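Local coordinates for DNA repair and telomere maintenance protein nbs1 (Schizosaccharomyces pombe, PDB 3HUF), which serves as the phosphoprotein-binding adaptor of the MRN complex, binding phosphorylated Ctp1 in the repair of DNA double-strand breaks and helping maintain telomeres, at residues N132-I138 with L184-K188; Y112-M116 with D194-M198. One frame throughout, in Å; residues are numbered along the deposited sequence.

Contact 1 (N132-I138 with L184-K188)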
loop_
_atom_site.group_PDB
_atom_site.type_symbol
_atom_site.label_atom_id
_atom_site.label_comp_id
_atom_site.label_asym_id
_atom_site.label_seq_id
_atom_site.Cartn_x
_atom_site.Cartn_y
_atom_site.Cartn_z
ATOM N N ASN A 132 8.314 7.235 -11.083
ATOM C CA ASN A 132 8.861 7.764 -9.837
ATOM C C ASN A 132 8.736 6.751 -8.708
ATOM O O ASN A 132 9.724 6.419 -8.059
ATOM C CB ASN A 132 8.077 9.051 -9.472
ATOM C CG ASN A 132 8.724 9.891 -8.362
ATOM O OD1 ASN A 132 8.505 9.647 -7.163
ATOM N ND2 ASN A 132 9.452 10.949 -8.762
ATOM N N LEU A 133 7.518 6.242 -8.494
ATOM C CA LEU A 133 7.246 5.353 -7.341
ATOM C C LEU A 133 7.820 3.971 -7.568
ATOM O O LEU A 133 8.338 3.364 -6.644
ATOM C CB LEU A 133 5.758 5.281 -7.007
ATOM C CG LEU A 133 5.039 6.612 -6.818
ATOM C CD1 LEU A 133 3.618 6.409 -6.354
ATOM C CD2 LEU A 133 5.782 7.560 -5.836
ATOM N N ASN A 134 7.758 3.498 -8.804
ATOM C CA ASN A 134 8.337 2.211 -9.151
ATOM C C ASN A 134 9.841 2.164 -8.816
ATOM O O ASN A 134 10.331 1.160 -8.311
ATOM C CB ASN A 134 8.058 1.849 -10.621
ATOM C CG ASN A 134 6.543 1.640 -10.908
ATOM O OD1 ASN A 134 5.705 1.486 -9.985
ATOM N ND2 ASN A 134 6.190 1.675 -12.185
ATOM N N LEU A 135 10.542 3.269 -9.072
ATOM C CA LEU A 135 11.968 3.384 -8.778
ATOM C C LEU A 135 12.287 3.355 -7.291
ATOM O O LEU A 135 13.416 3.063 -6.927
ATOM C CB LEU A 135 12.570 4.627 -9.443
ATOM C CG LEU A 135 12.595 4.547 -10.964
ATOM C CD1 LEU A 135 12.803 5.913 -11.585
ATOM C CD2 LEU A 135 13.655 3.560 -11.448
ATOM N N LEU A 136 11.285 3.621 -6.447
ATOM C CA LEU A 136 11.394 3.422 -5.013
ATOM C C LEU A 136 11.024 2.012 -4.563
ATOM O O LEU A 136 11.193 1.692 -3.395
ATOM C CB LEU A 136 10.501 4.420 -4.250
ATOM C CG LEU A 136 10.745 5.915 -4.469
ATOM C CD1 LEU A 136 9.776 6.782 -3.632
ATOM C CD2 LEU A 136 12.209 6.266 -4.155
ATOM N N GLY A 137 10.508 1.189 -5.471
ATOM C CA GLY A 137 10.010 -0.162 -5.134
ATOM C C GLY A 137 8.534 -0.215 -4.791
ATOM O O GLY A 137 8.066 -1.157 -4.122
ATOM N N ILE A 138 7.792 0.812 -5.216
ATOM C CA ILE A 138 6.386 0.919 -4.854
ATOM C C ILE A 138 5.512 0.588 -6.074
ATOM O O ILE A 138 5.462 1.361 -7.015
ATOM C CB ILE A 138 6.013 2.317 -4.233
ATOM C CG1 ILE A 138 6.848 2.592 -2.971
ATOM C CG2 ILE A 138 4.477 2.381 -3.864
ATOM C CD1 ILE A 138 6.865 4.116 -2.547
ATOM N N LEU A 184 7.563 12.071 -1.661
ATOM C CA LEU A 184 8.248 10.874 -2.195
ATOM C C LEU A 184 9.257 11.148 -3.321
ATOM O O LEU A 184 10.255 10.438 -3.457
ATOM C CB LEU A 184 7.251 9.820 -2.654
ATOM C CG LEU A 184 6.386 9.162 -1.581
ATOM C CD1 LEU A 184 5.523 8.082 -2.202
ATOM C CD2 LEU A 184 7.247 8.589 -0.455
ATOM N N SER A 185 9.024 12.192 -4.111
ATOM C CA SER A 185 9.927 12.503 -5.220
ATOM C C SER A 185 11.285 13.023 -4.704
ATOM O O SER A 185 12.240 13.167 -5.472
ATOM C CB SER A 185 9.278 13.484 -6.206
ATOM O OG SER A 185 9.264 14.804 -5.693
ATOM N N THR A 186 11.350 13.264 -3.392
ATOM C CA THR A 186 12.527 13.797 -2.698
ATOM C C THR A 186 13.608 12.736 -2.360
ATOM O O THR A 186 14.797 13.059 -2.288
ATOM C CB THR A 186 12.062 14.548 -1.399
ATOM O OG1 THR A 186 11.609 15.870 -1.735
ATOM C CG2 THR A 186 13.153 14.629 -0.344
ATOM N N VAL A 187 13.197 11.478 -2.206
ATOM C CA VAL A 187 13.937 10.491 -1.387
ATOM C C VAL A 187 14.862 9.411 -2.017
ATOM O O VAL A 187 15.472 8.638 -1.262
ATOM C CB VAL A 187 12.958 9.711 -0.449
ATOM C CG1 VAL A 187 12.176 10.659 0.461
ATOM C CG2 VAL A 187 12.016 8.844 -1.243
ATOM N N LYS A 188 14.955 9.324 -3.352
ATOM C CA LYS A 188 15.646 8.170 -4.003
ATOM C C LYS A 188 17.137 8.097 -3.657
ATOM O O LYS A 188 17.679 7.021 -3.387
ATOM C CB LYS A 188 15.471 8.193 -5.537
ATOM C CG LYS A 188 15.039 6.868 -6.223
ATOM C CD LYS A 188 16.089 5.756 -6.317
ATOM C CE LYS A 188 15.975 5.059 -7.709
ATOM N NZ LYS A 188 15.984 3.513 -7.809
#
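This is a packing contact inside the first BRCT domain: the C-terminal part of helix 123-134 and the loop after it rest against the turn that follows helix 178-184. Branched aliphatic side chains form its inner part, with Lys188 and Asn132 covering the outer part. Leu136 lies at its middle, with CD1 3.9 Å from Val187 CG2 and 4.1 Å from Leu184 CB. Deeper in, Leu184 CD1 meets Leu133 CD2 at 3.7 Å and Ile138 CD1 at 4.2 Å, and Leu133 and Ile138 also pack on Ile118 of the parallel sheet. Gly137 forms a Schellman motif; at its positive phi a CB would be jammed against the carbonyl O of Leu136, so a residue without a side chain fits here. Towards solvent, Asn132 ND2 approaches Ser185 CB at 3.6 Å, while Ser185 OG is hydrogen-bonded to Gln182 O. The aliphatic core excludes water, whereas Lys188, its CG 3.6 Å from Leu136 CD2, spends its charged end on a main-chain carbonyl, NZ donating to Leu135 O at 2.8 Å.

Contact 2 (Y112-M116 with D194-M198). With SCN (thiocyanate ion), chain E.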
loop_
_atom_site.group_PDB
_atom_site.type_symbol
_atom_site.label_atom_id
_atom_site.label_comp_id
_atom_site.label_asym_id
_atom_site.label_seq_id
_atom_site.Cartn_x
_atom_site.Cartn_y
_atom_site.Cartn_z
ATOM N N TYR A 112 13.538 -7.458 5.099
ATOM C CA TYR A 112 12.116 -7.722 5.150
ATOM C C TYR A 112 11.380 -6.717 4.286
ATOM O O TYR A 112 11.804 -5.581 4.115
ATOM C CB TYR A 112 11.543 -7.722 6.567
ATOM C CG TYR A 112 11.945 -6.535 7.410
ATOM C CD1 TYR A 112 11.089 -5.423 7.546
ATOM C CD2 TYR A 112 13.179 -6.503 8.060
ATOM C CE1 TYR A 112 11.454 -4.307 8.315
ATOM C CE2 TYR A 112 13.561 -5.384 8.818
ATOM C CZ TYR A 112 12.684 -4.298 8.953
ATOM O OH TYR A 112 13.055 -3.206 9.715
ATOM N N TRP A 113 10.273 -7.178 3.731
ATOM C CA TRP A 113 9.462 -6.361 2.860
ATOM C C TRP A 113 8.355 -5.743 3.700
ATOM O O TRP A 113 7.676 -6.456 4.441
ATOM C CB TRP A 113 8.885 -7.258 1.753
ATOM C CG TRP A 113 7.918 -6.578 0.832
ATOM C CD1 TRP A 113 6.551 -6.660 0.860
ATOM C CD2 TRP A 113 8.251 -5.737 -0.278
ATOM N NE1 TRP A 113 6.015 -5.900 -0.155
ATOM C CE2 TRP A 113 7.034 -5.340 -0.882
ATOM C CE3 TRP A 113 9.460 -5.288 -0.826
ATOM C CZ2 TRP A 113 6.992 -4.514 -2.012
ATOM C CZ3 TRP A 113 9.419 -4.442 -1.948
ATOM C CH2 TRP A 113 8.189 -4.068 -2.531
ATOM N N ARG A 114 8.198 -4.428 3.605
ATOM C CA ARG A 114 7.045 -3.751 4.171
ATOM C C ARG A 114 6.055 -3.506 3.030
ATOM O O ARG A 114 6.447 -2.987 1.990
ATOM C CB ARG A 114 7.469 -2.408 4.790
ATOM C CG ARG A 114 6.376 -1.679 5.591
ATOM C CD ARG A 114 6.934 -0.494 6.481
ATOM N NE ARG A 114 7.780 -0.900 7.617
ATOM C CZ ARG A 114 7.329 -1.463 8.739
ATOM N NH1 ARG A 114 6.026 -1.724 8.886
ATOM N NH2 ARG A 114 8.180 -1.791 9.715
ATOM N N SER A 115 4.789 -3.876 3.236
ATOM C CA SER A 115 3.718 -3.662 2.253
ATOM C C SER A 115 3.505 -2.202 1.942
ATOM O O SER A 115 3.383 -1.376 2.844
ATOM C CB SER A 115 2.392 -4.220 2.771
ATOM O OG SER A 115 2.425 -5.626 2.790
ATOM N N MET A 116 3.455 -1.886 0.657
ATOM C CA MET A 116 3.165 -0.534 0.215
ATOM C C MET A 116 2.887 -0.611 -1.266
ATOM O O MET A 116 3.802 -0.868 -2.064
ATOM C CB MET A 116 4.328 0.413 0.489
ATOM C CG MET A 116 3.945 1.874 0.379
ATOM S SD MET A 116 5.316 2.998 0.725
ATOM C CE MET A 116 4.357 4.518 0.764
ATOM N N ASP A 194 14.078 2.378 8.275
ATOM C CA ASP A 194 12.781 1.722 8.243
ATOM C C ASP A 194 11.646 2.666 8.653
ATOM O O ASP A 194 11.776 3.425 9.599
ATOM C CB ASP A 194 12.848 0.558 9.236
ATOM C CG ASP A 194 11.619 -0.337 9.221
ATOM O OD1 ASP A 194 10.776 -0.233 8.329
ATOM O OD2 ASP A 194 11.512 -1.171 10.133
ATOM N N ALA A 195 10.541 2.602 7.927
ATOM C CA ALA A 195 9.324 3.341 8.255
ATOM C C ALA A 195 9.422 4.852 8.079
ATOM O O ALA A 195 8.568 5.577 8.566
ATOM C CB ALA A 195 8.824 2.991 9.647
ATOM N N SER A 196 10.452 5.324 7.381
ATOM C CA SER A 196 10.654 6.772 7.198
ATOM C C SER A 196 9.576 7.545 6.425
ATOM O O SER A 196 9.398 8.731 6.660
ATOM C CB SER A 196 11.977 7.033 6.502
ATOM O OG SER A 196 13.000 7.028 7.436
ATOM N N LEU A 197 8.902 6.891 5.498
ATOM C CA LEU A 197 7.932 7.544 4.612
ATOM C C LEU A 197 6.470 7.323 5.026
ATOM O O LEU A 197 5.569 7.998 4.521
ATOM C CB LEU A 197 8.140 7.066 3.156
ATOM C CG LEU A 197 9.594 7.040 2.635
ATOM C CD1 LEU A 197 9.729 6.318 1.281
ATOM C CD2 LEU A 197 10.176 8.435 2.580
ATOM N N MET A 198 6.247 6.382 5.942
ATOM C CA MET A 198 4.899 5.945 6.321
ATOM C C MET A 198 4.113 6.890 7.213
ATOM O O MET A 198 2.917 7.084 6.968
ATOM C CB MET A 198 4.908 4.567 7.014
ATOM C CG MET A 198 5.330 3.394 6.202
ATOM S SD MET A 198 4.592 3.267 4.563
ATOM C CE MET A 198 4.706 1.490 4.319
HETATM S S SCN E . 9.517 1.250 4.782
HETATM C C SCN E . 8.921 2.889 4.568
HETATM N N SCN E . 8.676 4.042 4.683
#
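A thiocyanate ion, probably from the crystallisation liquor, is lodged between the two segments: its N accepts a 3.0 Å hydrogen bond from Leu197 N, and its S lies 3.5 Å from Arg114 CD. Beside it, Asp194 receives two partners. Tyr112 OH donates to Asp194 OD2 at 2.6 Å, and Arg114 NE forms a salt bridge with Asp194 OD1 at 3.2 Å, supplemented by weak bonds from NH2. A short carboxylate suits this place because its two oxygens can serve a phenol and a guanidinium together. Towards the other end, flexible methionines fill the gap: Met198 CE reaches Ser115 O at 3.5 Å and Arg114 CD at 3.7 Å, while Met116 SD lies 3.9 Å from Met198 SD. Tyr112 lies near the end of strand 109-113, which pairs antiparallel with strand 2-6, whose Ile3 touches Tyr112, Arg114 and Asp194. Met116 packs on Tyr180 of helix 178-184, the helix that precedes the loop carrying Asp194, and both methionines touch His150 of strand 150-152.

Contact 1 is nested within the chain loop closed by contact 2, and their centres are about 12 Å apart. They touch in two places. In one, Leu197 lies against contact 1, its CD2 3.7 Å from Val187 CG1 and its CD1 3.8 Å from Leu184 CD2. In the other, Ile138 CG2 lies 3.8 Å from Met116 O and Gly137 O lies 3.3 Å from Trp113 CH2. Contact 1 joins parts of the first BRCT domain, whereas contact 2 ties the end of a strand in the antiparallel sheet, which is shared with the FHA domain, to the loop before helix 198-209. The two therefore probably help to hold the FHA and BRCT parts together.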